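Long-range contacts in beta-agarase AgaA (Microbulbifer thermotolerans, PDB 3WZ1), which hydrolyses internal beta-1,4-galactosidic linkages of agarose, giving neoagarotetraose as the main product, through a GH16 catalytic domain: residues A[17-22]-A[273-278]; A[25-30]-A[43-48]; A[71-76]-A[265-270]. All blocks are in the same frame, centred on the assembly; numbering follows the deposited sequence.

Interaction 1 of 3, residues A[17-22]-A[273-278]; sequences GKTWEL and KPVPIN
Thr19 and Val275 sit opposite each other in an antiparallel beta ladder that joins the first and last strands of the GH16 beta-jelly roll, 18-22 and 264-276. They exchange two backbone bonds: Thr19 N gives its hydrogen to Val275 O at 2.8 Å, and Val275 N returns one to Thr19 O at 2.9 Å. Glu21 and Lys273 form a second reciprocal pair, and a further bond from Ile277 N to Gly17 O (2.9 Å) carries the pairing just past the strand ends.

The tighter side is the one that bears Trp20 and Pro274. The CZ3 corner of the indole comes to 3.8 Å from Pro274 CD, while CE3 lies against the peptide between Lys273 and Pro274, and the two rings meet obliquely. The indole is covered further by Pro14 and Tyr103, meets Tyr192 edge-to-face, and has NE1 hydrogen-bonded to Ala12 O.

On the other side, which carries Thr19, Glu21, Lys273 and Val275, the packing is thinner and solvent is close. Glu21 holds CG anti to its backbone N (chi1 -177°), and its exposed chain crosses Val275 at about a right angle, CB and carboxylate against the two methyls. The Lys273 chain bends at chi2 and chi3, and its NZ is hydrogen-bonded to Pro101 O. Nearer the C-terminus, exposed Ile277 brings CD1 to 3.5 Å from Lys18 O. Back on the side of Trp20, Lys18 CB and CG pack against Val275 O, and CD against Val275 C and N. Lys18 CA approaches Val275 O at 3.1 Å, a CA-H...O contact beside the Thr19 bond to that same oxygen.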
loop_
_atom_site.group_PDB
_atom_site.type_symbol
_atom_site.label_atom_id
_atom_site.label_comp_id
_atom_site.label_asym_id
_atom_site.label_seq_id
_atom_site.Cartn_x
_atom_site.Cartn_y
_atom_site.Cartn_z
ATOM N N GLY A 17 15.572 24.837 5.803
ATOM C CA GLY A 17 16.243 24.578 7.052
ATOM C C GLY A 17 16.014 23.209 7.639
ATOM O O GLY A 17 16.459 22.938 8.743
ATOM N N LYS A 18 15.345 22.330 6.880
ATOM C CA LYS A 18 15.096 20.965 7.330
ATOM C C LYS A 18 15.719 19.920 6.407
ATOM O O LYS A 18 16.150 20.229 5.281
ATOM C CB LYS A 18 13.601 20.708 7.457
ATOM C CG LYS A 18 12.923 21.566 8.512
ATOM C CD LYS A 18 11.710 20.862 9.094
ATOM C CE LYS A 18 10.958 21.735 10.093
ATOM N NZ LYS A 18 10.044 22.675 9.422
ATOM N N THR A 19 15.760 18.705 6.934
ATOM C CA THR A 19 16.294 17.547 6.241
ATOM C C THR A 19 15.441 16.324 6.593
ATOM O O THR A 19 14.661 16.365 7.526
ATOM C CB THR A 19 17.775 17.361 6.603
ATOM O OG1 THR A 19 18.373 16.375 5.751
ATOM C CG2 THR A 19 17.941 16.972 8.075
ATOM N N TRP A 20 15.572 15.269 5.812
ATOM C CA TRP A 20 14.811 14.044 6.023
ATOM C C TRP A 20 15.563 13.110 6.940
ATOM O O TRP A 20 16.692 12.705 6.628
ATOM C CB TRP A 20 14.546 13.335 4.709
ATOM C CG TRP A 20 13.638 14.093 3.790
ATOM C CD1 TRP A 20 13.975 14.699 2.613
ATOM C CD2 TRP A 20 12.241 14.348 3.979
ATOM N NE1 TRP A 20 12.891 15.293 2.053
ATOM C CE2 TRP A 20 11.804 15.095 2.861
ATOM C CE3 TRP A 20 11.309 14.000 4.965
ATOM C CZ2 TRP A 20 10.488 15.519 2.714
ATOM C CZ3 TRP A 20 9.994 14.410 4.805
ATOM C CH2 TRP A 20 9.597 15.158 3.685
ATOM N N GLU A 21 14.927 12.733 8.033
ATOM C CA GLU A 21 15.481 11.799 8.992
ATOM C C GLU A 21 14.768 10.448 8.880
ATOM O O GLU A 21 13.536 10.368 8.932
ATOM C CB GLU A 21 15.320 12.357 10.396
ATOM C CG GLU A 21 15.914 11.521 11.517
ATOM C CD GLU A 21 15.959 12.318 12.811
ATOM O OE1 GLU A 21 16.883 13.121 12.987
ATOM O OE2 GLU A 21 15.039 12.179 13.624
ATOM N N LEU A 22 15.553 9.388 8.749
ATOM C CA LEU A 22 14.995 8.048 8.608
ATOM C C LEU A 22 14.258 7.622 9.855
ATOM O O LEU A 22 14.817 7.674 10.979
ATOM C CB LEU A 22 16.093 7.032 8.302
ATOM C CG LEU A 22 15.645 5.610 7.917
ATOM C CD1 LEU A 22 15.135 5.530 6.484
ATOM C CD2 LEU A 22 16.827 4.676 8.135
ATOM N N LYS A 273 10.986 11.613 8.355
ATOM C CA LYS A 273 10.405 12.742 9.050
ATOM C C LYS A 273 11.236 13.983 8.757
ATOM O O LYS A 273 12.459 13.913 8.765
ATOM C CB LYS A 273 10.421 12.488 10.547
ATOM C CG LYS A 273 9.675 11.236 10.955
ATOM C CD LYS A 273 8.179 11.399 10.819
ATOM C CE LYS A 273 7.581 12.345 11.847
ATOM N NZ LYS A 273 6.093 12.425 11.719
ATOM N N PRO A 274 10.576 15.112 8.500
ATOM C CA PRO A 274 11.338 16.329 8.262
ATOM C C PRO A 274 11.728 16.947 9.609
ATOM O O PRO A 274 10.868 17.137 10.484
ATOM C CB PRO A 274 10.352 17.191 7.469
ATOM C CG PRO A 274 9.015 16.808 8.003
ATOM C CD PRO A 274 9.122 15.343 8.385
ATOM N N VAL A 275 13.023 17.218 9.785
ATOM C CA VAL A 275 13.559 17.711 11.043
ATOM C C VAL A 275 14.535 18.849 10.765
ATOM O O VAL A 275 15.130 18.911 9.702
ATOM C CB VAL A 275 14.246 16.603 11.852
ATOM C CG1 VAL A 275 13.269 15.453 12.123
ATOM C CG2 VAL A 275 15.492 16.100 11.147
ATOM N N PRO A 276 14.658 19.792 11.702
ATOM C CA PRO A 276 15.657 20.836 11.532
ATOM C C PRO A 276 17.070 20.295 11.292
ATOM O O PRO A 276 17.483 19.308 11.898
ATOM C CB PRO A 276 15.610 21.558 12.882
ATOM C CG PRO A 276 14.238 21.325 13.379
ATOM C CD PRO A 276 13.937 19.922 12.975
ATOM N N ILE A 277 17.792 20.964 10.401
ATOM C CA ILE A 277 19.202 20.709 10.192
ATOM C C ILE A 277 19.968 21.123 11.445
ATOM O O ILE A 277 19.729 22.219 11.957
ATOM C CB ILE A 277 19.684 21.511 8.971
ATOM C CG1 ILE A 277 19.095 20.881 7.701
ATOM C CG2 ILE A 277 21.207 21.508 8.873
ATOM C CD1 ILE A 277 19.025 21.804 6.519
ATOM N N ASN A 278 20.865 20.263 11.938
ATOM C CA ASN A 278 21.674 20.592 13.138
ATOM C C ASN A 278 22.695 21.703 12.889
ATOM O O ASN A 278 23.380 21.666 11.854
ATOM C CB ASN A 278 22.403 19.352 13.670
ATOM C CG ASN A 278 21.453 18.331 14.267
ATOM O OD1 ASN A 278 20.463 18.685 14.896
ATOM N ND2 ASN A 278 21.745 17.060 14.053
#

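Interaction 2 of 3, residues A[25-30]-A[43-48]; sequences LSDDFN and YERWKE. With NA (sodium ion), chain B.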
loop_
_atom_site.group_PDB
_atom_site.type_symbol
_atom_site.label_atom_id
_atom_site.label_comp_id
_atom_site.label_asym_id
_atom_site.label_seq_id
_atom_site.Cartn_x
_atom_site.Cartn_y
_atom_site.Cartn_z
ATOM N N LEU A 25 10.856 2.499 11.460
ATOM C CA LEU A 25 10.002 1.494 10.835
ATOM C C LEU A 25 10.540 1.058 9.466
ATOM O O LEU A 25 10.193 -0.005 8.952
ATOM C CB LEU A 25 8.559 2.008 10.698
ATOM C CG LEU A 25 7.548 1.058 10.071
ATOM C CD1 LEU A 25 7.406 -0.248 10.841
ATOM C CD2 LEU A 25 6.196 1.747 9.934
ATOM N N SER A 26 11.393 1.889 8.874
ATOM C CA SER A 26 11.945 1.595 7.549
ATOM C C SER A 26 12.635 0.230 7.560
ATOM O O SER A 26 13.371 -0.090 8.503
ATOM C CB SER A 26 12.925 2.675 7.116
ATOM O OG SER A 26 12.322 3.968 7.222
ATOM N N ASP A 27 12.369 -0.563 6.529
ATOM C CA ASP A 27 12.779 -1.972 6.469
ATOM C C ASP A 27 13.091 -2.305 5.009
ATOM O O ASP A 27 12.236 -2.139 4.161
ATOM C CB ASP A 27 11.682 -2.889 7.058
ATOM C CG ASP A 27 12.185 -4.287 7.414
ATOM O OD1 ASP A 27 13.296 -4.655 6.980
ATOM O OD2 ASP A 27 11.445 -5.030 8.119
ATOM N N ASP A 28 14.313 -2.773 4.740
ATOM C CA ASP A 28 14.668 -3.264 3.413
ATOM C C ASP A 28 14.699 -4.792 3.300
ATOM O O ASP A 28 15.127 -5.335 2.290
ATOM C CB ASP A 28 15.960 -2.607 2.882
ATOM C CG ASP A 28 17.180 -2.939 3.702
ATOM O OD1 ASP A 28 17.059 -3.615 4.761
ATOM O OD2 ASP A 28 18.287 -2.508 3.289
ATOM N N PHE A 29 14.217 -5.480 4.335
ATOM C CA PHE A 29 13.868 -6.897 4.235
ATOM C C PHE A 29 15.052 -7.792 3.875
ATOM O O PHE A 29 14.907 -8.797 3.186
ATOM C CB PHE A 29 12.683 -7.080 3.262
ATOM C CG PHE A 29 11.436 -6.369 3.720
ATOM C CD1 PHE A 29 10.796 -6.751 4.890
ATOM C CD2 PHE A 29 10.916 -5.293 2.998
ATOM C CE1 PHE A 29 9.686 -6.081 5.331
ATOM C CE2 PHE A 29 9.799 -4.620 3.438
ATOM C CZ PHE A 29 9.179 -5.027 4.605
ATOM N N ASN A 30 16.214 -7.444 4.402
ATOM C CA ASN A 30 17.410 -8.254 4.213
ATOM C C ASN A 30 17.627 -9.185 5.401
ATOM O O ASN A 30 18.610 -9.100 6.157
ATOM C CB ASN A 30 18.615 -7.364 3.916
ATOM C CG ASN A 30 18.545 -6.774 2.537
ATOM O OD1 ASN A 30 18.511 -5.560 2.376
ATOM N ND2 ASN A 30 18.495 -7.624 1.535
ATOM N N TYR A 43 9.482 -9.300 13.722
ATOM C CA TYR A 43 8.599 -8.860 14.786
ATOM C C TYR A 43 9.052 -7.593 15.521
ATOM O O TYR A 43 8.290 -7.024 16.300
ATOM C CB TYR A 43 8.340 -10.013 15.781
ATOM C CG TYR A 43 7.512 -11.162 15.222
ATOM C CD1 TYR A 43 6.228 -10.954 14.724
ATOM C CD2 TYR A 43 7.981 -12.483 15.250
ATOM C CE1 TYR A 43 5.454 -11.998 14.236
ATOM C CE2 TYR A 43 7.201 -13.525 14.773
ATOM C CZ TYR A 43 5.937 -13.277 14.276
ATOM O OH TYR A 43 5.138 -14.301 13.782
ATOM N N GLU A 44 10.267 -7.115 15.245
ATOM C CA GLU A 44 10.682 -5.834 15.787
ATOM C C GLU A 44 9.814 -4.696 15.239
ATOM O O GLU A 44 9.615 -3.673 15.912
ATOM C CB GLU A 44 12.145 -5.532 15.477
ATOM C CG GLU A 44 13.176 -6.326 16.265
ATOM C CD GLU A 44 14.584 -6.106 15.704
ATOM O OE1 GLU A 44 14.846 -5.020 15.125
ATOM O OE2 GLU A 44 15.425 -7.021 15.790
ATOM N N ARG A 45 9.323 -4.864 14.014
ATOM C CA ARG A 45 8.536 -3.819 13.356
ATOM C C ARG A 45 7.100 -4.197 13.044
ATOM O O ARG A 45 6.227 -3.321 13.016
ATOM C CB ARG A 45 9.202 -3.426 12.030
ATOM C CG ARG A 45 10.519 -2.694 12.202
ATOM C CD ARG A 45 11.219 -2.506 10.874
ATOM N NE ARG A 45 12.396 -1.670 11.082
ATOM C CZ ARG A 45 13.546 -2.091 11.595
ATOM N NH1 ARG A 45 13.744 -3.369 11.924
ATOM N NH2 ARG A 45 14.511 -1.211 11.797
ATOM N N TRP A 46 6.883 -5.478 12.739
ATOM C CA TRP A 46 5.669 -5.932 12.047
ATOM C C TRP A 46 4.875 -6.944 12.820
ATOM O O TRP A 46 5.418 -7.698 13.634
ATOM C CB TRP A 46 6.004 -6.565 10.681
ATOM C CG TRP A 46 6.865 -5.660 9.824
ATOM C CD1 TRP A 46 8.196 -5.798 9.576
ATOM C CD2 TRP A 46 6.449 -4.455 9.164
ATOM N NE1 TRP A 46 8.636 -4.754 8.783
ATOM C CE2 TRP A 46 7.582 -3.922 8.519
ATOM C CE3 TRP A 46 5.223 -3.792 9.029
ATOM C CZ2 TRP A 46 7.528 -2.739 7.777
ATOM C CZ3 TRP A 46 5.172 -2.627 8.287
ATOM C CH2 TRP A 46 6.312 -2.117 7.676
ATOM N N LYS A 47 3.585 -6.970 12.542
ATOM C CA LYS A 47 2.736 -8.092 12.922
ATOM C C LYS A 47 2.135 -8.700 11.662
ATOM O O LYS A 47 1.977 -8.007 10.637
ATOM C CB LYS A 47 1.626 -7.637 13.888
ATOM C CG LYS A 47 0.575 -6.716 13.252
ATOM C CD LYS A 47 -0.577 -6.293 14.160
ATOM C CE LYS A 47 -1.562 -7.422 14.469
ATOM N NZ LYS A 47 -2.445 -8.001 13.398
ATOM N N GLU A 48 1.788 -9.989 11.719
ATOM C CA GLU A 48 1.013 -10.587 10.628
ATOM C C GLU A 48 -0.419 -10.082 10.702
ATOM O O GLU A 48 -0.945 -9.852 11.800
ATOM C CB GLU A 48 1.041 -12.111 10.713
ATOM C CG GLU A 48 2.430 -12.670 10.410
ATOM C CD GLU A 48 2.812 -13.843 11.282
ATOM O OE1 GLU A 48 3.233 -14.878 10.729
ATOM O OE2 GLU A 48 2.708 -13.690 12.534
HETATM NA NA NA B . 15.169 -5.299 -0.030
HETATM O O HOH W 1 15.313 1.463 9.736
HETATM O O HOH W 2 12.244 -5.609 10.784
#
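Arg45 reaches over to the loop 25-30 with its chain extended from CG to NE, and nearly every atom finds something. CB packs against Leu25 CD1 at 3.8 Å, and CG brushes the same methyl. CD then passes Leu25 O at 3.3 Å, with Asp27 OD2 a little farther off. NE is hydrogen-bonded to Pro24 O and lies 3.2 Å from Ser26 O. At the tip NH1 holds a water at 2.9 Å, and that water donates to Asp27 OD2, so one water bridges the guanidinium and the carboxylate, which make no direct salt bridge.

Beside it Trp46 begins a jelly-roll strand, 46-48, and packs on Ile92 of the neighbouring strand 87-94. Its NE1 donates to the anti lone pair of Asp27 OD2 at 2.9 Å, the oxygen almost in the indole plane. Tyr31 OH is also hydrogen-bonded to this oxygen. Leu25 CD1 sits over one face of the six-membered ring, 4.0 Å from its centroid, a CH-pi contact. Asp27 OD1 meanwhile accepts from Phe29 N at 2.9 Å, an Asx turn that bends the chain around Asp28, whose carbonyl O binds the sodium ion at 2.3 Å.

Interaction 3 of 3, residues A[71-76]-A[265-270]; sequences GGKLAI and YVDWVR. With NA (sodium ion), chain B.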
loop_
_atom_site.group_PDB
_atom_site.type_symbol
_atom_site.label_atom_id
_atom_site.label_comp_id
_atom_site.label_asym_id
_atom_site.label_seq_id
_atom_site.Cartn_x
_atom_site.Cartn_y
_atom_site.Cartn_z
ATOM N N GLY A 71 15.416 -13.560 0.489
ATOM C CA GLY A 71 16.140 -13.113 -0.697
ATOM C C GLY A 71 16.104 -11.615 -0.910
ATOM O O GLY A 71 16.123 -11.160 -2.062
ATOM N N GLY A 72 16.022 -10.860 0.192
ATOM C CA GLY A 72 16.023 -9.384 0.185
ATOM C C GLY A 72 14.653 -8.737 -0.044
ATOM O O GLY A 72 14.551 -7.517 -0.231
ATOM N N LYS A 73 13.600 -9.536 -0.040
ATOM C CA LYS A 73 12.260 -9.039 -0.363
ATOM C C LYS A 73 11.249 -9.553 0.638
ATOM O O LYS A 73 11.322 -10.707 1.068
ATOM C CB LYS A 73 11.804 -9.555 -1.736
ATOM C CG LYS A 73 12.768 -9.329 -2.895
ATOM C CD LYS A 73 12.751 -7.894 -3.312
ATOM C CE LYS A 73 13.636 -7.629 -4.526
ATOM N NZ LYS A 73 15.060 -7.451 -4.114
ATOM N N LEU A 74 10.281 -8.703 0.959
ATOM C CA LEU A 74 9.025 -9.187 1.519
ATOM C C LEU A 74 8.169 -9.744 0.392
ATOM O O LEU A 74 7.997 -9.106 -0.644
ATOM C CB LEU A 74 8.292 -8.053 2.229
ATOM C CG LEU A 74 6.839 -8.287 2.644
ATOM C CD1 LEU A 74 6.740 -9.260 3.807
ATOM C CD2 LEU A 74 6.222 -6.963 3.029
ATOM N N ALA A 75 7.619 -10.944 0.610
ATOM C CA ALA A 75 6.715 -11.585 -0.333
ATOM C C ALA A 75 5.342 -11.682 0.287
ATOM O O ALA A 75 5.202 -12.142 1.428
ATOM C CB ALA A 75 7.203 -12.982 -0.703
ATOM N N ILE A 76 4.354 -11.214 -0.462
ATOM C CA ILE A 76 2.949 -11.361 -0.166
ATOM C C ILE A 76 2.391 -12.274 -1.246
ATOM O O ILE A 76 2.322 -11.885 -2.431
ATOM C CB ILE A 76 2.236 -10.002 -0.209
ATOM C CG1 ILE A 76 2.820 -8.996 0.776
ATOM C CG2 ILE A 76 0.720 -10.167 -0.039
ATOM C CD1 ILE A 76 2.714 -9.396 2.238
ATOM N N TYR A 265 5.848 -8.517 -4.494
ATOM C CA TYR A 265 7.148 -8.411 -3.815
ATOM C C TYR A 265 7.459 -6.989 -3.437
ATOM O O TYR A 265 7.252 -6.081 -4.241
ATOM C CB TYR A 265 8.302 -8.914 -4.704
ATOM C CG TYR A 265 8.207 -10.361 -5.071
ATOM C CD1 TYR A 265 8.670 -11.349 -4.222
ATOM C CD2 TYR A 265 7.656 -10.740 -6.286
ATOM C CE1 TYR A 265 8.589 -12.686 -4.572
ATOM C CE2 TYR A 265 7.553 -12.071 -6.629
ATOM C CZ TYR A 265 8.032 -13.028 -5.777
ATOM O OH TYR A 265 7.907 -14.368 -6.127
ATOM N N VAL A 266 7.975 -6.809 -2.230
ATOM C CA VAL A 266 8.357 -5.484 -1.741
ATOM C C VAL A 266 9.832 -5.506 -1.386
ATOM O O VAL A 266 10.253 -6.205 -0.475
ATOM C CB VAL A 266 7.461 -5.074 -0.555
ATOM C CG1 VAL A 266 7.926 -3.744 0.047
ATOM C CG2 VAL A 266 6.015 -4.999 -1.009
ATOM N N ASP A 267 10.626 -4.737 -2.130
ATOM C CA ASP A 267 12.060 -4.594 -1.861
ATOM C C ASP A 267 12.307 -3.796 -0.587
ATOM O O ASP A 267 13.198 -4.120 0.212
ATOM C CB ASP A 267 12.766 -3.921 -3.056
ATOM C CG ASP A 267 14.268 -4.038 -2.994
ATOM O OD1 ASP A 267 14.807 -4.982 -2.384
ATOM O OD2 ASP A 267 14.936 -3.153 -3.581
ATOM N N TRP A 268 11.532 -2.730 -0.392
ATOM C CA TRP A 268 11.668 -1.905 0.814
ATOM C C TRP A 268 10.419 -1.100 1.090
ATOM O O TRP A 268 9.651 -0.774 0.178
ATOM C CB TRP A 268 12.885 -0.951 0.743
ATOM C CG TRP A 268 12.753 0.341 -0.125
ATOM C CD1 TRP A 268 11.860 1.399 0.020
ATOM C CD2 TRP A 268 13.625 0.725 -1.179
ATOM N NE1 TRP A 268 12.116 2.374 -0.910
ATOM C CE2 TRP A 268 13.198 1.966 -1.660
ATOM C CE3 TRP A 268 14.721 0.099 -1.792
ATOM C CZ2 TRP A 268 13.829 2.604 -2.702
ATOM C CZ3 TRP A 268 15.346 0.730 -2.795
ATOM C CH2 TRP A 268 14.898 1.977 -3.264
ATOM N N VAL A 269 10.246 -0.785 2.366
ATOM C CA VAL A 269 9.390 0.326 2.788
ATOM C C VAL A 269 10.270 1.250 3.624
ATOM O O VAL A 269 11.052 0.794 4.449
ATOM C CB VAL A 269 8.126 -0.125 3.545
ATOM C CG1 VAL A 269 7.217 -0.959 2.641
ATOM C CG2 VAL A 269 8.453 -0.897 4.827
ATOM N N ARG A 270 10.160 2.554 3.378
ATOM C CA ARG A 270 10.941 3.507 4.131
ATOM C C ARG A 270 10.099 4.735 4.409
ATOM O O ARG A 270 9.174 5.092 3.645
ATOM C CB ARG A 270 12.247 3.851 3.410
ATOM C CG ARG A 270 12.114 4.640 2.121
ATOM C CD ARG A 270 13.483 4.892 1.472
ATOM N NE ARG A 270 13.349 5.679 0.255
ATOM C CZ ARG A 270 14.303 6.432 -0.303
ATOM N NH1 ARG A 270 15.485 6.586 0.290
ATOM N NH2 ARG A 270 14.044 7.042 -1.457
HETATM NA NA NA B . 15.169 -5.299 -0.030
#
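A sodium site ties the start of strand 73-80 to the corner of strand 264-276, with Gly72 and Asp267 giving three of its five protein ligands. Gly72 O binds the metal at 2.3 Å. Asp267 grips it twice, through its backbone O at the same distance and through OD1 at 2.4 Å; Asp4 and Asp28 complete the set.

With CG anti to the backbone N (chi1 -166°), the Asp267 carboxylate is carried toward Lys73, whose NZ forms a salt bridge to OD1 at 3.0 Å. The ammonium comes from well above the carboxylate plane, 68° out of it; the same oxygen serves metal and lysine. OD2 has its own mate in Arg107, and the sodium ion and the two basic side chains would probably keep this buried carboxylate ionised. The lysine chain bends at chi2 and chi4, with CD resting against Asp267 CA at 3.7 Å, and the ammonium makes a cation-pi contact with Phe186. An alanine at Lys73 would probably leave OD1 without its ammonium partner and open a gap beside Asp267, where CD and CE now pack.

Next to the metal the strands pair antiparallel: Leu74 N donates to Val266 O at 2.9 Å and Val266 N to Leu74 O at 2.8 Å. Leu74 and Val266 point to the same side, whereas Ala75 CB packs against Tyr265 CE1 on the other. At Asp267 and Trp268, both set against Arg107, a classic beta bulge turns the corner. Strand 264-276 pairs antiparallel with both 73-80 and 102-109, while Leu74 and Val266 both rest on Ile236 of strand 232-239 and Leu74 also touches Val69 of strand 67-70.

Interactions 1 and 3 use the two ends of strand 264-276, their centres about 26 Å apart. Interaction 1 is the surface member, a ladder of backbone bonds with one better-covered side, whereas interaction 3 is partly buried and adds a metal and a salt bridge to a shorter ladder. Interaction 2 is the most buried and has no strand pairing between its segments; it relies on side-chain and water-mediated links. It lies about 10 Å from interaction 3, centre to centre, and the two share the sodium ion. They also touch directly: Trp46 CZ2 packs on Val269 CG2 at 3.6 Å, and Asp27 N is probably hydrogen-bonded to Val269 O.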